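Local coordinates for EtuB protein (Clostridium kluyveri DSM 555, PDB 3IO0) that probably builds the shell of a bacterial microcompartment associated with ethanol utilisation, as a trimer whose chains each carry two tandem BMC domains, at residues Gly79-Gly83 / Leu183-Glu188; Ala128-Phe134 / Ser142-Ile148; Ile159-Ala164 / Ala206-Gly211. All blocks are in the same frame, centred on the assembly; numbering follows the deposited sequence.

In the fold
The contacts lie apart, their centres about 19 to 22 Å from one another. Contact 1 is buried near the centre of the trimer and joins equivalent loops of the two BMC repeats through hydrogen bonds and a histidine ring. Contacts 2 and 3 belong to the second repeat, on elements that follow each other, strand 145-152 and helix 154-167. Contact 2, on the opposite side of the chain's centre from contact 1, runs from partly exposed backbone pairing at Gly143 to a buried phenylalanine pair. Contact 3 is buried helix packing with no polar bond between its segments. Contacts 1 and 3 touch the second subunit, contact 1 also the third; no other chain of the trimer touches contact 2.

Contact 1 (Gly79-Gly83 / Leu183-Glu188); sequences GAGHG and LSYTNE
Neither segment is regular helix or strand. Residues 79-83 form an irregular, glycine-rich loop with cis peptide bonds before Gly79, Ala80 and Gly83, the last at positive phi (92°). Residues 183-188 bend twice, in inverse gamma turns centred on Ser184 and Asn187, with Tyr185 between them in a left-handed conformation (59°/41°). The backbones come closest at Gly81 and Thr186, CA to CA 5.0 Å, and at Ala80 and Asn187, CA to CA 5.4 Å. Here Asn187 N donates to Ala80 O at 3.0 Å. His82, chi1 m and chi2 near 103°, swings its ring to the other loop, where NE2 accepts from Ser184 N at 3.1 Å, nearly in line (164°). That bond lies at the ring edge; over one face sits Thr186 CG2, a CH-pi contact 3.5 Å from the His82 ring centroid. With chi1 p, Thr186 OG1 donates to Glu188 OE1 at 2.6 Å. Glu188 OE2 lies 3.4 Å from Gly81 CA, where a CB would clash with the carboxylate. Asn187 ND2 bonds Asp75 and Ala45 of the second subunit, while Tyr185 meets Tyr185 of both other subunits edge-to-face. Each segment leads into the equivalent strand of its BMC repeat, 84-90 or 189-195, so the contact joins the two tandem BMC domains close to the centre of the trimer, where the Tyr185 rings of the three subunits meet.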
ATOM      1  N   GLY A  79      -3.126   8.864   0.361  1.00 50.23           N
ATOM      2  CA  GLY A  79      -2.574   8.053   1.475  1.00 49.64           C
ATOM      3  C   GLY A  79      -3.068   8.832   2.658  1.00 48.80           C
ATOM      4  O   GLY A  79      -4.152   9.368   2.554  1.00 48.61           O
ATOM      5  N   ALA A  80      -2.332   8.940   3.767  1.00 48.35           N
ATOM      6  CA  ALA A  80      -1.043   8.307   4.018  1.00 47.64           C
ATOM      7  C   ALA A  80      -1.089   7.240   5.143  1.00 47.18           C
ATOM      8  O   ALA A  80      -0.042   6.711   5.521  1.00 47.07           O
ATOM      9  CB  ALA A  80      -0.018   9.385   4.371  1.00 47.57           C
ATOM     10  N   GLY A  81      -2.283   6.935   5.669  1.00 46.59           N
ATOM     11  CA  GLY A  81      -2.465   6.002   6.793  1.00 45.94           C
ATOM     12  C   GLY A  81      -3.192   4.701   6.482  1.00 45.95           C
ATOM     13  O   GLY A  81      -3.210   4.227   5.337  1.00 46.02           O
ATOM     14  N   HIS A  82      -3.759   4.104   7.522  1.00 45.81           N
ATOM     15  CA  HIS A  82      -4.639   2.936   7.416  1.00 45.86           C
ATOM     16  C   HIS A  82      -6.100   3.478   7.408  1.00 46.28           C
ATOM     17  O   HIS A  82      -6.288   4.632   7.795  1.00 46.79           O
ATOM     18  CB  HIS A  82      -4.378   2.066   8.635  1.00 45.72           C
ATOM     19  CG  HIS A  82      -2.933   1.704   8.839  1.00 45.86           C
ATOM     20  ND1 HIS A  82      -2.138   2.313   9.785  1.00 46.41           N
ATOM     21  CD2 HIS A  82      -2.153   0.764   8.249  1.00 45.80           C
ATOM     22  CE1 HIS A  82      -0.931   1.774   9.764  1.00 45.63           C
ATOM     23  NE2 HIS A  82      -0.913   0.833   8.838  1.00 45.21           N
ATOM     24  N   GLY A  83      -7.159   2.742   7.039  1.00 46.17           N
ATOM     25  CA  GLY A  83      -7.263   1.309   6.876  1.00 46.04           C
ATOM     26  C   GLY A  83      -7.732   0.644   8.167  1.00 46.08           C
ATOM     27  O   GLY A  83      -6.908   0.403   9.057  1.00 46.91           O
ATOM     28  N   LEU A 183       3.578  -1.477  10.530  1.00 43.36           N
ATOM     29  CA  LEU A 183       2.598  -0.686   9.786  1.00 43.68           C
ATOM     30  C   LEU A 183       2.488  -1.178   8.355  1.00 43.93           C
ATOM     31  O   LEU A 183       3.455  -1.685   7.797  1.00 44.51           O
ATOM     32  CB  LEU A 183       2.985   0.799   9.771  1.00 43.64           C
ATOM     33  CG  LEU A 183       3.496   1.506  11.030  1.00 43.35           C
ATOM     34  CD1 LEU A 183       3.776   2.945  10.670  1.00 43.10           C
ATOM     35  CD2 LEU A 183       2.530   1.414  12.207  1.00 42.41           C
ATOM     36  N   SER A 184       1.323  -1.001   7.755  1.00 43.96           N
ATOM     37  CA  SER A 184       1.089  -1.463   6.400  1.00 44.26           C
ATOM     38  C   SER A 184       1.644  -0.529   5.336  1.00 44.46           C
ATOM     39  O   SER A 184       0.913  -0.127   4.425  1.00 44.46           O
ATOM     40  CB  SER A 184      -0.405  -1.655   6.176  1.00 44.32           C
ATOM     41  OG  SER A 184      -0.911  -2.611   7.081  1.00 44.96           O
ATOM     42  N   TYR A 185       2.932  -0.197   5.438  1.00 44.65           N
ATOM     43  CA  TYR A 185       3.592   0.704   4.480  1.00 44.94           C
ATOM     44  C   TYR A 185       2.951   2.087   4.399  1.00 44.83           C
ATOM     45  O   TYR A 185       2.789   2.648   3.309  1.00 44.83           O
ATOM     46  CB  TYR A 185       3.595   0.114   3.069  1.00 45.52           C
ATOM     47  CG  TYR A 185       4.224  -1.235   2.913  1.00 46.15           C
ATOM     48  CD1 TYR A 185       5.249  -1.658   3.748  1.00 46.65           C
ATOM     49  CD2 TYR A 185       3.823  -2.076   1.885  1.00 47.09           C
ATOM     50  CE1 TYR A 185       5.835  -2.897   3.588  1.00 46.81           C
ATOM     51  CE2 TYR A 185       4.412  -3.318   1.713  1.00 47.70           C
ATOM     52  CZ  TYR A 185       5.408  -3.719   2.573  1.00 46.67           C
ATOM     53  OH  TYR A 185       5.983  -4.943   2.399  1.00 47.09           O
ATOM     54  N   THR A 186       2.573   2.628   5.547  1.00 44.68           N
ATOM     55  CA  THR A 186       2.001   3.963   5.610  1.00 44.29           C
ATOM     56  C   THR A 186       3.150   4.954   5.734  1.00 44.35           C
ATOM     57  O   THR A 186       4.265   4.578   6.093  1.00 44.37           O
ATOM     58  CB  THR A 186       1.011   4.079   6.784  1.00 44.11           C
ATOM     59  OG1 THR A 186       1.654   3.700   8.003  1.00 43.40           O
ATOM     60  CG2 THR A 186      -0.172   3.148   6.559  1.00 43.99           C
ATOM     61  N   ASN A 187       2.914   6.214   5.409  1.00 44.48           N
ATOM     62  CA  ASN A 187       3.981   7.189   5.582  1.00 44.59           C
ATOM     63  C   ASN A 187       3.925   7.801   6.984  1.00 44.52           C
ATOM     64  O   ASN A 187       3.781   9.012   7.140  1.00 44.53           O
ATOM     65  CB  ASN A 187       3.944   8.254   4.490  1.00 44.50           C
ATOM     66  CG  ASN A 187       5.288   8.926   4.287  1.00 44.94           C
ATOM     67  OD1 ASN A 187       6.067   9.100   5.230  1.00 46.24           O
ATOM     68  ND2 ASN A 187       5.567   9.319   3.052  1.00 45.15           N
ATOM     69  N   GLU A 188       4.050   6.947   7.996  1.00 44.44           N
ATOM     70  CA  GLU A 188       3.905   7.366   9.384  1.00 44.67           C
ATOM     71  C   GLU A 188       4.998   6.798  10.270  1.00 44.86           C
ATOM     72  O   GLU A 188       5.564   5.740   9.976  1.00 44.86           O
ATOM     73  CB  GLU A 188       2.576   6.870   9.949  1.00 44.55           C
ATOM     74  CG  GLU A 188       1.319   7.313   9.228  1.00 44.81           C
ATOM     75  CD  GLU A 188       0.139   6.422   9.570  1.00 45.71           C
ATOM     76  OE1 GLU A 188       0.342   5.196   9.714  1.00 45.69           O
ATOM     77  OE2 GLU A 188      -0.994   6.936   9.698  1.00 46.87           O
TER

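Contact 2 (Ala128-Phe134 / Ser142-Ile148)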
ATOM      1  N   ALA A 128      -8.200   5.178  29.244  1.00 51.62           N
ATOM      2  CA  ALA A 128      -7.805   5.004  30.639  1.00 50.84           C
ATOM      3  C   ALA A 128      -7.740   3.528  31.075  1.00 50.59           C
ATOM      4  O   ALA A 128      -7.029   3.196  32.024  1.00 50.81           O
ATOM      5  CB  ALA A 128      -8.709   5.803  31.541  1.00 50.52           C
ATOM      6  N   ARG A 129      -8.499   2.659  30.407  1.00 50.08           N
ATOM      7  CA  ARG A 129      -8.362   1.206  30.558  1.00 50.13           C
ATOM      8  C   ARG A 129      -8.269   0.653  29.167  1.00 50.04           C
ATOM      9  O   ARG A 129      -9.284   0.582  28.462  1.00 50.73           O
ATOM     10  CB  ARG A 129      -9.573   0.519  31.222  1.00 50.04           C
ATOM     11  CG  ARG A 129      -9.897   0.926  32.652  1.00 51.49           C
ATOM     12  CD  ARG A 129      -9.914  -0.270  33.627  1.00 52.06           C
ATOM     13  NE  ARG A 129     -10.643  -1.463  33.172  1.00 50.47           N
ATOM     14  CZ  ARG A 129     -10.635  -2.626  33.832  1.00 50.52           C
ATOM     15  NH1 ARG A 129      -9.937  -2.755  34.951  1.00 49.45           N
ATOM     16  NH2 ARG A 129     -11.313  -3.672  33.382  1.00 51.27           N
ATOM     17  N   ALA A 130      -7.074   0.269  28.740  1.00 49.44           N
ATOM     18  CA  ALA A 130      -6.974  -0.445  27.491  1.00 48.78           C
ATOM     19  C   ALA A 130      -7.543  -1.833  27.750  1.00 48.50           C
ATOM     20  O   ALA A 130      -7.268  -2.421  28.794  1.00 48.49           O
ATOM     21  CB  ALA A 130      -5.551  -0.520  27.043  1.00 48.60           C
ATOM     22  N   SER A 131      -8.376  -2.337  26.842  1.00 48.17           N
ATOM     23  CA  SER A 131      -8.739  -3.746  26.915  1.00 48.11           C
ATOM     24  C   SER A 131      -8.520  -4.518  25.601  1.00 47.94           C
ATOM     25  O   SER A 131      -7.636  -4.179  24.814  1.00 47.99           O
ATOM     26  CB  SER A 131     -10.129  -3.959  27.563  1.00 48.37           C
ATOM     27  OG  SER A 131     -11.162  -4.121  26.616  1.00 47.96           O
ATOM     28  N   LEU A 132      -9.320  -5.557  25.385  1.00 47.77           N
ATOM     29  CA  LEU A 132      -9.075  -6.567  24.356  1.00 47.39           C
ATOM     30  C   LEU A 132      -8.569  -6.077  23.003  1.00 47.26           C
ATOM     31  O   LEU A 132      -7.709  -6.730  22.401  1.00 47.24           O
ATOM     32  CB  LEU A 132     -10.316  -7.418  24.156  1.00 47.45           C
ATOM     33  CG  LEU A 132     -10.725  -8.239  25.367  1.00 47.70           C
ATOM     34  CD1 LEU A 132     -12.205  -8.550  25.283  1.00 48.89           C
ATOM     35  CD2 LEU A 132      -9.911  -9.509  25.412  1.00 49.02           C
ATOM     36  N   ILE A 133      -9.091  -4.950  22.515  1.00 46.89           N
ATOM     37  CA  ILE A 133      -8.632  -4.439  21.223  1.00 46.69           C
ATOM     38  C   ILE A 133      -7.128  -4.165  21.242  1.00 46.79           C
ATOM     39  O   ILE A 133      -6.376  -4.784  20.476  1.00 46.95           O
ATOM     40  CB  ILE A 133      -9.406  -3.199  20.750  1.00 46.57           C
ATOM     41  CG1 ILE A 133     -10.835  -3.588  20.368  1.00 46.72           C
ATOM     42  CG2 ILE A 133      -8.708  -2.547  19.548  1.00 46.04           C
ATOM     43  CD1 ILE A 133     -10.958  -4.337  19.046  1.00 46.21           C
ATOM     44  N   PHE A 134      -6.692  -3.275  22.135  1.00 46.45           N
ATOM     45  CA  PHE A 134      -5.308  -2.830  22.156  1.00 46.11           C
ATOM     46  C   PHE A 134      -4.379  -3.878  22.710  1.00 46.34           C
ATOM     47  O   PHE A 134      -3.175  -3.845  22.450  1.00 46.35           O
ATOM     48  CB  PHE A 134      -5.178  -1.527  22.926  1.00 45.99           C
ATOM     49  CG  PHE A 134      -6.033  -0.433  22.381  1.00 45.66           C
ATOM     50  CD1 PHE A 134      -5.902  -0.033  21.056  1.00 45.46           C
ATOM     51  CD2 PHE A 134      -6.987   0.185  23.181  1.00 45.54           C
ATOM     52  CE1 PHE A 134      -6.704   0.971  20.535  1.00 45.72           C
ATOM     53  CE2 PHE A 134      -7.792   1.202  22.673  1.00 45.81           C
ATOM     54  CZ  PHE A 134      -7.652   1.596  21.346  1.00 45.87           C
ATOM     55  N   SER A 142      -2.724  -4.571  29.868  1.00 47.57           N
ATOM     56  CA  SER A 142      -4.148  -4.684  30.134  1.00 47.98           C
ATOM     57  C   SER A 142      -4.590  -3.817  31.313  1.00 48.50           C
ATOM     58  O   SER A 142      -3.904  -3.752  32.348  1.00 48.88           O
ATOM     59  CB  SER A 142      -4.465  -6.150  30.412  1.00 47.76           C
ATOM     60  OG  SER A 142      -5.820  -6.332  30.769  1.00 48.93           O
ATOM     61  N   GLY A 143      -5.726  -3.142  31.151  1.00 48.80           N
ATOM     62  CA  GLY A 143      -6.326  -2.356  32.234  1.00 49.09           C
ATOM     63  C   GLY A 143      -5.637  -1.034  32.517  1.00 49.31           C
ATOM     64  O   GLY A 143      -6.169  -0.191  33.231  1.00 49.58           O
ATOM     65  N   GLN A 144      -4.459  -0.843  31.946  1.00 49.57           N
ATOM     66  CA  GLN A 144      -3.676   0.364  32.165  1.00 49.96           C
ATOM     67  C   GLN A 144      -4.056   1.449  31.173  1.00 49.77           C
ATOM     68  O   GLN A 144      -4.636   1.148  30.138  1.00 50.01           O
ATOM     69  CB  GLN A 144      -2.186   0.027  32.047  1.00 50.49           C
ATOM     70  CG  GLN A 144      -1.717  -1.023  33.065  1.00 51.59           C
ATOM     71  CD  GLN A 144      -2.251  -0.726  34.455  1.00 53.63           C
ATOM     72  OE1 GLN A 144      -3.034  -1.502  34.999  1.00 54.45           O
ATOM     73  NE2 GLN A 144      -1.869   0.428  35.016  1.00 54.49           N
ATOM     74  N   ALA A 145      -3.741   2.705  31.485  1.00 49.57           N
ATOM     75  CA  ALA A 145      -3.942   3.802  30.534  1.00 49.43           C
ATOM     76  C   ALA A 145      -3.082   3.547  29.294  1.00 49.64           C
ATOM     77  O   ALA A 145      -2.051   2.867  29.373  1.00 50.05           O
ATOM     78  CB  ALA A 145      -3.589   5.134  31.160  1.00 49.20           C
ATOM     79  N   PHE A 146      -3.496   4.091  28.154  1.00 49.50           N
ATOM     80  CA  PHE A 146      -2.849   3.764  26.889  1.00 49.30           C
ATOM     81  C   PHE A 146      -2.914   4.936  25.924  1.00 49.53           C
ATOM     82  O   PHE A 146      -3.941   5.617  25.843  1.00 49.68           O
ATOM     83  CB  PHE A 146      -3.529   2.532  26.286  1.00 49.09           C
ATOM     84  CG  PHE A 146      -2.796   1.923  25.135  1.00 48.55           C
ATOM     85  CD1 PHE A 146      -1.537   1.370  25.306  1.00 48.38           C
ATOM     86  CD2 PHE A 146      -3.384   1.871  23.877  1.00 48.98           C
ATOM     87  CE1 PHE A 146      -0.863   0.798  24.238  1.00 48.68           C
ATOM     88  CE2 PHE A 146      -2.719   1.299  22.791  1.00 48.89           C
ATOM     89  CZ  PHE A 146      -1.460   0.760  22.974  1.00 48.94           C
ATOM     90  N   GLY A 147      -1.822   5.167  25.196  1.00 49.51           N
ATOM     91  CA  GLY A 147      -1.773   6.239  24.200  1.00 49.73           C
ATOM     92  C   GLY A 147      -1.351   5.775  22.815  1.00 49.89           C
ATOM     93  O   GLY A 147      -0.519   4.866  22.692  1.00 50.33           O
ATOM     94  N   ILE A 148      -1.919   6.395  21.774  1.00 49.44           N
ATOM     95  CA  ILE A 148      -1.536   6.102  20.392  1.00 49.29           C
ATOM     96  C   ILE A 148      -1.189   7.371  19.604  1.00 49.76           C
ATOM     97  O   ILE A 148      -1.955   8.335  19.585  1.00 50.19           O
ATOM     98  CB  ILE A 148      -2.624   5.314  19.652  1.00 49.17           C
ATOM     99  CG1 ILE A 148      -2.933   4.014  20.390  1.00 48.51           C
ATOM    100  CG2 ILE A 148      -2.209   5.036  18.199  1.00 48.83           C
ATOM    101  CD1 ILE A 148      -4.218   3.381  19.957  1.00 47.70           C
TER
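Two backbone hydrogen bonds centred on Ala130 hold the segments together. Ala130 N donates to Gln144 O at 2.9 Å, almost straight at 170°, and Gly143 N returns a bond to Ala130 O, also at 2.9 Å. Gly143, at positive phi (76°), turns the chain between these two points. Farther back, Ala128 O approaches Ala145 N to 3.4 Å at a poor angle and makes a CA-H...O contact with Ala145 CA at 3.5 Å, so the pairing does not extend there as a conventional bond. Beyond the polar patch the contact becomes hydrophobic. Ala130 CB rests 3.7 Å from Phe146 CB, and the Phe146 ring reaches up to the start of the helix, with CE2 3.7 Å from Phe134 CB. The two phenyl rings meet obliquely, centroids of Phe134 and Phe146 5.3 Å apart and planes at 35°. Ile148 continues the row along the strand, its CD1 3.5 Å from Phe134 CE1. Phe134 also packs on Met54 and Asp57 of helix 50-61 in the first repeat, and Asp57 accepts bonds from Ser131 N and Ile133 N, linking the helix start to the neighbouring domain. The connection from strand 120-127 through the short helix 132-138 to strand 145-152 is thus closed over its own beta sheet, within the circularly permuted BMC domain that forms the second repeat.

Contact 3 (Ile159-Ala164 / Ala206-Gly211)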
ATOM      1  N   ILE A 159       9.150  13.261  15.524  1.00 45.76           N
ATOM      2  CA  ILE A 159       9.143  14.403  16.429  1.00 45.82           C
ATOM      3  C   ILE A 159       8.085  14.211  17.517  1.00 46.04           C
ATOM      4  O   ILE A 159       8.371  14.378  18.718  1.00 46.29           O
ATOM      5  CB  ILE A 159       8.878  15.702  15.655  1.00 45.71           C
ATOM      6  CG1 ILE A 159       9.893  15.872  14.517  1.00 45.94           C
ATOM      7  CG2 ILE A 159       8.881  16.894  16.580  1.00 45.65           C
ATOM      8  CD1 ILE A 159      11.318  16.146  14.949  1.00 45.20           C
ATOM      9  N   VAL A 160       6.878  13.850  17.080  1.00 45.79           N
ATOM     10  CA  VAL A 160       5.786  13.476  17.963  1.00 45.62           C
ATOM     11  C   VAL A 160       6.259  12.383  18.926  1.00 46.12           C
ATOM     12  O   VAL A 160       6.292  12.586  20.144  1.00 46.09           O
ATOM     13  CB  VAL A 160       4.572  12.995  17.138  1.00 45.41           C
ATOM     14  CG1 VAL A 160       3.442  12.508  18.027  1.00 45.15           C
ATOM     15  CG2 VAL A 160       4.085  14.094  16.255  1.00 45.05           C
ATOM     16  N   ALA A 161       6.667  11.247  18.366  1.00 46.65           N
ATOM     17  CA  ALA A 161       7.056  10.077  19.150  1.00 47.45           C
ATOM     18  C   ALA A 161       8.120  10.396  20.196  1.00 48.12           C
ATOM     19  O   ALA A 161       7.990  10.037  21.369  1.00 48.15           O
ATOM     20  CB  ALA A 161       7.538   8.981  18.234  1.00 47.22           C
ATOM     21  N   ASP A 162       9.172  11.069  19.753  1.00 49.10           N
ATOM     22  CA  ASP A 162      10.285  11.399  20.617  1.00 50.18           C
ATOM     23  C   ASP A 162       9.868  12.358  21.744  1.00 50.67           C
ATOM     24  O   ASP A 162      10.190  12.098  22.912  1.00 50.76           O
ATOM     25  CB  ASP A 162      11.456  11.940  19.787  1.00 50.35           C
ATOM     26  CG  ASP A 162      12.543  12.575  20.636  1.00 51.35           C
ATOM     27  OD1 ASP A 162      13.278  11.822  21.327  1.00 52.03           O
ATOM     28  OD2 ASP A 162      12.664  13.828  20.592  1.00 52.02           O
ATOM     29  N   THR A 163       9.136  13.434  21.430  1.00 51.10           N
ATOM     30  CA  THR A 163       8.789  14.381  22.505  1.00 51.79           C
ATOM     31  C   THR A 163       7.795  13.782  23.501  1.00 51.97           C
ATOM     32  O   THR A 163       7.778  14.162  24.672  1.00 52.06           O
ATOM     33  CB  THR A 163       8.338  15.816  22.043  1.00 51.80           C
ATOM     34  OG1 THR A 163       6.950  15.822  21.719  1.00 51.98           O
ATOM     35  CG2 THR A 163       9.184  16.369  20.873  1.00 52.08           C
ATOM     36  N   ALA A 164       6.988  12.830  23.041  1.00 52.16           N
ATOM     37  CA  ALA A 164       6.089  12.122  23.936  1.00 52.31           C
ATOM     38  C   ALA A 164       6.891  11.411  25.018  1.00 52.58           C
ATOM     39  O   ALA A 164       6.561  11.506  26.195  1.00 53.09           O
ATOM     40  CB  ALA A 164       5.245  11.144  23.178  1.00 52.12           C
ATOM     41  N   ALA A 206       1.835  16.956  24.830  1.00 52.67           N
ATOM     42  CA  ALA A 206       3.057  17.562  24.329  1.00 52.50           C
ATOM     43  C   ALA A 206       3.284  17.093  22.898  1.00 52.42           C
ATOM     44  O   ALA A 206       3.641  17.886  22.020  1.00 52.30           O
ATOM     45  CB  ALA A 206       4.229  17.195  25.206  1.00 52.44           C
ATOM     46  N   ALA A 207       3.039  15.801  22.676  1.00 52.37           N
ATOM     47  CA  ALA A 207       3.227  15.174  21.378  1.00 52.19           C
ATOM     48  C   ALA A 207       2.309  15.802  20.342  1.00 52.32           C
ATOM     49  O   ALA A 207       2.773  16.195  19.271  1.00 52.31           O
ATOM     50  CB  ALA A 207       3.006  13.685  21.477  1.00 52.03           C
ATOM     51  N   ARG A 208       1.021  15.921  20.680  1.00 52.57           N
ATOM     52  CA  ARG A 208       0.043  16.605  19.831  1.00 52.85           C
ATOM     53  C   ARG A 208       0.497  18.034  19.510  1.00 53.30           C
ATOM     54  O   ARG A 208       0.435  18.477  18.355  1.00 53.24           O
ATOM     55  CB  ARG A 208      -1.337  16.641  20.492  1.00 52.55           C
ATOM     56  CG  ARG A 208      -2.448  17.010  19.510  1.00 52.93           C
ATOM     57  CD  ARG A 208      -3.451  18.022  20.070  1.00 53.97           C
ATOM     58  NE  ARG A 208      -4.476  17.402  20.910  1.00 54.62           N
ATOM     59  CZ  ARG A 208      -4.525  17.492  22.236  1.00 55.17           C
ATOM     60  NH1 ARG A 208      -3.611  18.194  22.901  1.00 56.23           N
ATOM     61  NH2 ARG A 208      -5.495  16.883  22.900  1.00 55.59           N
ATOM     62  N   LYS A 209       0.959  18.745  20.539  1.00 53.78           N
ATOM     63  CA  LYS A 209       1.427  20.113  20.373  1.00 54.36           C
ATOM     64  C   LYS A 209       2.586  20.172  19.370  1.00 54.19           C
ATOM     65  O   LYS A 209       2.537  20.933  18.391  1.00 54.32           O
ATOM     66  CB  LYS A 209       1.832  20.704  21.721  1.00 54.53           C
ATOM     67  CG  LYS A 209       2.074  22.198  21.677  1.00 56.69           C
ATOM     68  CD  LYS A 209       2.588  22.734  23.012  1.00 60.12           C
ATOM     69  CE  LYS A 209       3.090  24.174  22.854  1.00 62.08           C
ATOM     70  NZ  LYS A 209       3.921  24.612  24.009  1.00 63.04           N
ATOM     71  N   ALA A 210       3.603  19.343  19.613  1.00 53.87           N
ATOM     72  CA  ALA A 210       4.783  19.246  18.756  1.00 53.30           C
ATOM     73  C   ALA A 210       4.413  18.930  17.310  1.00 53.13           C
ATOM     74  O   ALA A 210       4.908  19.581  16.385  1.00 53.39           O
ATOM     75  CB  ALA A 210       5.742  18.200  19.299  1.00 52.98           C
ATOM     76  N   GLY A 211       3.539  17.942  17.118  1.00 52.64           N
ATOM     77  CA  GLY A 211       3.112  17.545  15.780  1.00 52.38           C
ATOM     78  C   GLY A 211       2.546  18.709  14.985  1.00 52.36           C
ATOM     79  O   GLY A 211       3.022  19.014  13.871  1.00 52.20           O
TER
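Small residues let these two helical segments approach closely, their axes coming within 8.1 Å while running broadly antiparallel, at 147° between their N-to-C directions. Val160 and Ala207 mark the nearest backbone pair, CA to CA 4.6 Å. Val160 is the main bump on its helix: with chi1 t, its CG1 lies 3.7 Å from Ala207 CB and its CG2 3.6 Å from Gly211 CA. The hollow that receives CG2 exists because Gly211 has no side chain; a CB there would come tightly against it. One turn further on, Ala164 CB meets Ala207 CB at 3.8 Å, so the alanine methyl from helix 197-217 touches both Val160 and Ala164. Thr163 fills the hollow beside Ala206, Ala207 and Ala210: its OG1 stands 3.6 Å from Ala210 CB and 3.8 Å from Ala207 CA, and makes no hydrogen bond to the other segment. Ile159 adds a looser touch at the end, CG2 to Ala210 CB 4.4 Å. Below the groove, Met149 of strand 145-152 packs against Val160, Ala164 and Ala207, seating both helices on the sheet. At the outer flank, Ile159 packs on Ile20 of the second subunit, and Ala210 on its Met4. Two helices, side by side across one face of an antiparallel sheet, make up the alpha/beta layering of the BMC fold, and here their edge adjoins the next chain of the trimer.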